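Local coordinates for UPF0303 protein YBR137W (Saccharomyces cerevisiae, PDB 4CLC), which is of unknown function but belongs to the UPF0303 family and is related to the haem-degrading HbpS-like proteins of the GAF clan, at residues Phe119-Ser122 with Lys123-Ala126; Arg73-Tyr77 with Gly78-Leu82; Ser102-Met105 with Gly106-Gly110. All coordinates share one frame; numbering follows the deposited sequence.

Contact 1. Residues Phe119-Ser122 with Lys123-Ala126; sequences FVDS and KEYA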
loop_
_atom_site.group_PDB
_atom_site.type_symbol
_atom_site.label_atom_id
_atom_site.label_comp_id
_atom_site.label_asym_id
_atom_site.label_seq_id
_atom_site.Cartn_x
_atom_site.Cartn_y
_atom_site.Cartn_z
ATOM N N PHE D 119 3.756 13.867 -16.482
ATOM C CA PHE D 119 3.320 12.577 -15.951
ATOM C C PHE D 119 3.723 12.357 -14.503
ATOM O O PHE D 119 4.445 11.398 -14.190
ATOM C CB PHE D 119 3.858 11.459 -16.841
ATOM C CG PHE D 119 3.475 11.638 -18.271
ATOM C CD1 PHE D 119 2.225 11.214 -18.723
ATOM C CD2 PHE D 119 4.328 12.289 -19.154
ATOM C CE1 PHE D 119 1.854 11.417 -20.025
ATOM C CE2 PHE D 119 3.965 12.480 -20.469
ATOM C CZ PHE D 119 2.730 12.047 -20.905
ATOM N N VAL D 120 3.197 13.238 -13.641
ATOM C CA VAL D 120 3.517 13.316 -12.212
ATOM C C VAL D 120 2.261 13.657 -11.401
ATOM O O VAL D 120 1.338 14.281 -11.915
ATOM C CB VAL D 120 4.587 14.370 -11.928
ATOM C CG1 VAL D 120 5.892 14.010 -12.585
ATOM C CG2 VAL D 120 4.131 15.711 -12.422
ATOM N N ASP D 121 2.248 13.259 -10.130
ATOM C CA ASP D 121 1.072 13.330 -9.258
ATOM C C ASP D 121 0.525 14.724 -8.941
ATOM O O ASP D 121 -0.687 14.909 -8.864
ATOM C CB ASP D 121 1.398 12.647 -7.940
ATOM C CG ASP D 121 0.175 12.260 -7.153
ATOM O OD1 ASP D 121 -0.799 13.042 -7.089
ATOM O OD2 ASP D 121 0.207 11.155 -6.570
ATOM N N SER D 122 1.405 15.673 -8.665
ATOM C CA SER D 122 1.009 17.044 -8.299
ATOM C C SER D 122 0.432 17.137 -6.883
ATOM O O SER D 122 0.492 18.214 -6.285
ATOM C CB SER D 122 -0.003 17.667 -9.304
ATOM O OG SER D 122 -1.372 17.557 -8.893
ATOM N N LYS D 123 -0.034 16.030 -6.298
ATOM C CA LYS D 123 -0.218 16.040 -4.846
ATOM C C LYS D 123 1.177 15.953 -4.248
ATOM O O LYS D 123 1.387 16.263 -3.084
ATOM C CB LYS D 123 -1.108 14.898 -4.333
ATOM C CG LYS D 123 -2.612 15.238 -4.250
ATOM C CD LYS D 123 -3.257 15.130 -5.627
ATOM C CE LYS D 123 -4.404 16.129 -5.820
ATOM N NZ LYS D 123 -4.939 16.104 -7.224
ATOM N N GLU D 124 2.109 15.590 -5.120
ATOM C CA GLU D 124 3.474 15.186 -4.854
ATOM C C GLU D 124 4.459 16.247 -5.365
ATOM O O GLU D 124 5.368 16.654 -4.651
ATOM C CB GLU D 124 3.751 13.812 -5.498
ATOM C CG GLU D 124 5.066 13.142 -5.070
ATOM C CD GLU D 124 5.270 11.722 -5.627
ATOM O OE1 GLU D 124 4.430 11.233 -6.415
ATOM O OE2 GLU D 124 6.293 11.091 -5.267
ATOM N N TYR D 125 4.362 16.598 -6.644
ATOM C CA TYR D 125 5.173 17.684 -7.196
ATOM C C TYR D 125 4.414 19.015 -7.317
ATOM O O TYR D 125 3.290 19.050 -7.785
ATOM C CB TYR D 125 5.703 17.291 -8.564
ATOM C CG TYR D 125 6.576 16.060 -8.587
ATOM C CD1 TYR D 125 6.015 14.783 -8.677
ATOM C CD2 TYR D 125 7.954 16.168 -8.545
ATOM C CE1 TYR D 125 6.797 13.659 -8.713
ATOM C CE2 TYR D 125 8.742 15.045 -8.583
ATOM C CZ TYR D 125 8.159 13.791 -8.668
ATOM O OH TYR D 125 8.961 12.667 -8.720
ATOM N N ALA D 126 5.027 20.111 -6.895
ATOM C CA ALA D 126 4.386 21.416 -7.017
ATOM C C ALA D 126 5.029 22.210 -8.134
ATOM O O ALA D 126 6.249 22.174 -8.321
ATOM C CB ALA D 126 4.463 22.192 -5.729
#
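K123 meets D121 first through its backbone: K123 N donates to D121 OD1 at 3.2 Å, with an N-H...O angle of 154°. The amide comes in from above the carboxylate plane, 45° out of it. A side-chain oxygen bonded to the amide two residues on makes this an Asx turn, and it is D121 CG standing anti to the backbone N (chi1 -161°) that swings the carboxylate over the turn. The side chain of K123 then bends back across the same oxygen, with CB 3.3 Å and CD 3.5 Å from D121 OD1. It is the methylenes that lie against the carboxylate; the ammonium travels on, and NZ bonds to the backbone of another chain.

E124 sets its CB 3.6 Å from D121 CB and runs out extended, which brings E124 OE1 to 4.2 Å from D121 OD2. Two acid groups this near would be expected to raise each other's proton affinity somewhat, although E124 OE2 has a salt bridge with K93 to offset it. K93 belongs to helix 84-98, and the whole turn sits in the loop between helix 114-117 and strand 131-136, within the HbpS-like family region, resting against that long helix.

Y125 crosses V120 at about a right angle. V120 CG1 lies over one face of the ring, while V120 CB reaches Y125 CD1 at 3.6 Å; the backbone N of D121 sits at the ring edge, near its plane. The phenol is held at its far end by a hydrogen bond between Y125 OH and R97. On the backbone side, Y125 O turns back to S122 and takes a CA-H...O contact from S122 CA at 3.1 Å.

Contact 2. Residues Arg73-Tyr77 with Gly78-Leu82; sequences RTVTY and GGSAL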
loop_
_atom_site.group_PDB
_atom_site.type_symbol
_atom_site.label_atom_id
_atom_site.label_comp_id
_atom_site.label_asym_id
_atom_site.label_seq_id
_atom_site.Cartn_x
_atom_site.Cartn_y
_atom_site.Cartn_z
ATOM N N ARG D 73 16.249 24.992 8.285
ATOM C CA ARG D 73 14.843 25.321 8.147
ATOM C C ARG D 73 14.496 26.430 9.127
ATOM O O ARG D 73 15.024 26.466 10.238
ATOM C CB ARG D 73 13.973 24.089 8.379
ATOM C CG ARG D 73 12.499 24.365 8.282
ATOM C CD ARG D 73 12.064 24.543 6.838
ATOM N NE ARG D 73 12.219 23.315 6.051
ATOM C CZ ARG D 73 11.349 22.312 6.065
ATOM N NH1 ARG D 73 10.267 22.376 6.831
ATOM N NH2 ARG D 73 11.570 21.244 5.313
ATOM N N THR D 74 13.629 27.344 8.712
ATOM C CA THR D 74 13.150 28.376 9.617
ATOM C C THR D 74 11.809 28.918 9.177
ATOM O O THR D 74 11.344 28.673 8.081
ATOM C CB THR D 74 14.136 29.559 9.764
ATOM O OG1 THR D 74 13.691 30.402 10.824
ATOM C CG2 THR D 74 14.200 30.369 8.506
ATOM N N VAL D 75 11.179 29.641 10.075
ATOM C CA VAL D 75 9.885 30.211 9.830
ATOM C C VAL D 75 10.066 31.711 10.117
ATOM O O VAL D 75 10.621 32.063 11.159
ATOM C CB VAL D 75 8.832 29.487 10.715
ATOM C CG1 VAL D 75 7.917 30.446 11.438
ATOM C CG2 VAL D 75 8.065 28.474 9.898
ATOM N N THR D 76 9.672 32.592 9.193
ATOM C CA THR D 76 10.097 34.014 9.268
ATOM C C THR D 76 9.252 34.903 10.163
ATOM O O THR D 76 9.647 36.027 10.478
ATOM C CB THR D 76 10.105 34.719 7.889
ATOM O OG1 THR D 76 8.785 34.701 7.330
ATOM C CG2 THR D 76 11.083 34.066 6.941
ATOM N N TYR D 77 8.104 34.390 10.585
ATOM C CA TYR D 77 7.146 35.193 11.320
ATOM C C TYR D 77 6.003 34.290 11.739
ATOM O O TYR D 77 5.862 33.183 11.213
ATOM C CB TYR D 77 6.638 36.340 10.452
ATOM C CG TYR D 77 5.982 37.481 11.189
ATOM C CD1 TYR D 77 6.746 38.484 11.765
ATOM C CD2 TYR D 77 4.604 37.577 11.275
ATOM C CE1 TYR D 77 6.165 39.536 12.421
ATOM C CE2 TYR D 77 4.016 38.630 11.938
ATOM C CZ TYR D 77 4.810 39.611 12.503
ATOM O OH TYR D 77 4.250 40.677 13.160
ATOM N N GLY D 78 5.195 34.762 12.681
ATOM C CA GLY D 78 4.047 34.016 13.147
ATOM C C GLY D 78 3.024 33.774 12.056
ATOM O O GLY D 78 3.018 34.434 11.007
ATOM N N GLY D 79 2.147 32.813 12.300
ATOM C CA GLY D 79 1.160 32.459 11.303
ATOM C C GLY D 79 1.641 31.583 10.160
ATOM O O GLY D 79 0.930 31.441 9.166
ATOM N N SER D 80 2.836 31.002 10.281
ATOM C CA SER D 80 3.222 29.931 9.375
ATOM C C SER D 80 2.468 28.691 9.807
ATOM O O SER D 80 1.813 28.687 10.857
ATOM C CB SER D 80 4.716 29.666 9.408
ATOM O OG SER D 80 5.094 29.055 10.637
ATOM N N ALA D 81 2.564 27.632 9.011
ATOM C CA ALA D 81 1.744 26.450 9.254
ATOM C C ALA D 81 2.312 25.238 8.556
ATOM O O ALA D 81 3.139 25.361 7.667
ATOM C CB ALA D 81 0.314 26.682 8.809
ATOM N N LEU D 82 1.815 24.070 8.937
ATOM C CA LEU D 82 1.953 22.886 8.114
ATOM C C LEU D 82 1.306 23.272 6.785
ATOM O O LEU D 82 0.513 24.218 6.726
ATOM C CB LEU D 82 1.240 21.699 8.768
ATOM C CG LEU D 82 1.445 20.239 8.359
ATOM C CD1 LEU D 82 2.885 19.776 8.567
ATOM C CD2 LEU D 82 0.492 19.412 9.168
HETATM O O HOH W 1 5.014 31.047 12.572
#
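V75 and S80 face each other across the turn that takes the chain off strand 70-75, outermost of the sheet within this chain, and on towards helix 84-98. Both CB atoms point inward, and the CA atoms lie 6.7 Å apart. The two methyls of V75 straddle the serine oxygen: V75 CG2 is 3.1 Å from S80 OG and V75 CG1 is 3.2 Å from it. S80 CB follows behind, nearer to V75 CG2 than to V75 CG1. What places the oxygen there is the first torsion of S80, chi1 71°, which sets OG between the backbone N and the carbonyl carbon. The hydroxyl therefore sits against hydrocarbon on the valine side, and its hydrogen bond goes to a polar side chain of another chain.

Y77 is oriented quite differently. Its ring swings out just beyond the strand, CG anti to the backbone N (chi1 -162°), and lies obliquely beside the peptide of G78. Y77 CD2 comes within 3.2 Å of G78 N and 3.5 Å of G78 O, so that ring carbon lies alongside the start of the turn. Beyond it the ring meets an aromatic side chain of another chain, the planes inclined at about 40°, which puts this bend at an interface of the assembly.

The backbone reverses through G78 and G79, and G79 takes a positive phi, a conformation that suits glycine. The resulting turn is open: Y77 O and S80 N stay 3.8 Å apart, with a water joining them. That water donates to Y77 O at 2.7 Å and accepts from S80 N at 3.2 Å.

Contact 3. Residues Ser102-Met105 with Gly106-Gly110; sequences SFYM and GCKKG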
loop_
_atom_site.group_PDB
_atom_site.type_symbol
_atom_site.label_atom_id
_atom_site.label_comp_id
_atom_site.label_asym_id
_atom_site.label_seq_id
_atom_site.Cartn_x
_atom_site.Cartn_y
_atom_site.Cartn_z
ATOM N N SER D 102 11.346 25.414 -9.552
ATOM C CA SER D 102 9.979 24.969 -9.611
ATOM C C SER D 102 9.175 25.992 -10.381
ATOM O O SER D 102 8.070 25.704 -10.840
ATOM C CB SER D 102 9.401 24.774 -8.214
ATOM O OG SER D 102 9.289 25.986 -7.498
ATOM N N PHE D 103 9.718 27.204 -10.496
ATOM C CA PHE D 103 9.019 28.283 -11.181
ATOM C C PHE D 103 9.120 28.160 -12.688
ATOM O O PHE D 103 8.134 28.286 -13.404
ATOM C CB PHE D 103 9.555 29.645 -10.768
ATOM C CG PHE D 103 8.980 30.760 -11.577
ATOM C CD1 PHE D 103 7.686 31.187 -11.355
ATOM C CD2 PHE D 103 9.713 31.348 -12.593
ATOM C CE1 PHE D 103 7.142 32.192 -12.112
ATOM C CE2 PHE D 103 9.174 32.346 -13.351
ATOM C CZ PHE D 103 7.884 32.767 -13.107
ATOM N N TYR D 104 10.342 27.940 -13.146
ATOM C CA TYR D 104 10.612 27.626 -14.532
ATOM C C TYR D 104 9.712 26.499 -14.980
ATOM O O TYR D 104 9.099 26.568 -16.037
ATOM C CB TYR D 104 12.079 27.256 -14.686
ATOM C CG TYR D 104 12.500 26.656 -16.001
ATOM C CD1 TYR D 104 12.121 25.370 -16.366
ATOM C CD2 TYR D 104 13.353 27.348 -16.846
ATOM C CE1 TYR D 104 12.541 24.813 -17.559
ATOM C CE2 TYR D 104 13.785 26.794 -18.047
ATOM C CZ TYR D 104 13.373 25.528 -18.399
ATOM O OH TYR D 104 13.797 24.968 -19.587
ATOM N N MET D 105 9.630 25.457 -14.166
ATOM C CA MET D 105 8.865 24.282 -14.534
ATOM C C MET D 105 7.371 24.600 -14.672
ATOM O O MET D 105 6.673 23.963 -15.458
ATOM C CB MET D 105 9.105 23.161 -13.518
ATOM C CG MET D 105 10.450 22.471 -13.704
ATOM S SD MET D 105 10.608 21.749 -15.337
ATOM C CE MET D 105 12.335 21.821 -15.571
ATOM N N GLY D 106 6.894 25.585 -13.921
ATOM C CA GLY D 106 5.517 26.031 -14.025
ATOM C C GLY D 106 5.307 26.896 -15.268
ATOM O O GLY D 106 4.196 26.974 -15.823
ATOM N N CYS D 107 6.386 27.540 -15.706
ATOM C CA CYS D 107 6.364 28.351 -16.917
ATOM C C CYS D 107 6.224 27.413 -18.078
ATOM O O CYS D 107 5.261 27.498 -18.843
ATOM C CB CYS D 107 7.625 29.210 -17.044
ATOM S SG CYS D 107 7.529 30.596 -15.930
ATOM N N LYS D 108 7.138 26.447 -18.131
ATOM C CA LYS D 108 6.983 25.281 -18.987
ATOM C C LYS D 108 5.670 24.677 -18.489
ATOM O O LYS D 108 5.225 25.030 -17.405
ATOM C CB LYS D 108 8.171 24.343 -18.826
ATOM C CG LYS D 108 8.541 23.509 -20.033
ATOM C CD LYS D 108 9.861 22.769 -19.790
ATOM C CE LYS D 108 10.343 21.997 -21.018
ATOM N NZ LYS D 108 11.531 21.115 -20.723
ATOM N N LYS D 109 4.993 23.874 -19.289
ATOM C CA LYS D 109 3.696 23.296 -18.884
ATOM C C LYS D 109 2.442 24.186 -18.945
ATOM O O LYS D 109 1.329 23.647 -19.115
ATOM C CB LYS D 109 3.778 22.777 -17.429
ATOM C CG LYS D 109 2.454 22.759 -16.654
ATOM C CD LYS D 109 2.628 22.896 -15.169
ATOM C CE LYS D 109 1.356 22.502 -14.461
ATOM N NZ LYS D 109 0.253 23.467 -14.692
ATOM N N GLY D 110 2.601 25.511 -18.937
ATOM C CA GLY D 110 1.526 26.361 -18.458
ATOM C C GLY D 110 0.157 26.019 -19.007
ATOM O O GLY D 110 -0.018 25.888 -20.213
#
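With CG anti to the backbone N in F103 (chi1 173°) and SG anti to the carbonyl carbon in C107 (chi1 -76°), the two side chains converge one helical turn apart. C107 SG settles over a face of the F103 ring, 3.9 Å from its centroid and 28° off the ring normal. It leans towards the CE2-CZ side, 3.5 Å from F103 CE2: a cysteine sulfur-aromatic contact.

Y104 also holds its ring anti to the backbone N, and the extended chain of K108 runs beside it in the same direction. They meet where K108 CD comes 4.0 Å from Y104 CE1, methylene against an obliquely placed ring.

The spacing is that of the last turn of helix 102-107. C107 N donates to F103 O at 3.0 Å and K108 N to Y104 O at 2.9 Å, while the bond from G106 N to S102 O is longer, at 3.3 Å. K108 is already leaving helical angles, and a type II turn from C107 to G110 takes the chain away.

Helix 19-26 packs L22 against both F103 and C107, and H157 stacks on the F103 ring. The F103 ring together with L19 and L22 thus covers much of the C107 side chain, and its polarisable sulfur probably gains mainly from dispersion with the ring.

Along the chain the order is contact 2, contact 3, contact 1, all within the HbpS-like range. Helix 84-98 follows contact 2 and precedes contact 3, and both later contacts pack on it: T94 takes M105 of contact 3 on its side chain and bonds the backbone O of A126 in contact 1. Those two contacts have centres about 13 Å apart and touch where A126 O lies 4.1 Å from S102 CB. Contact 2, at the end of strand 70-75, is remote, with its centre about 24 and 25 Å from those of contacts 1 and 3. Contacts 1 and 2 meet other chains of the ten-chain assembly, whereas contact 3 is touched by none.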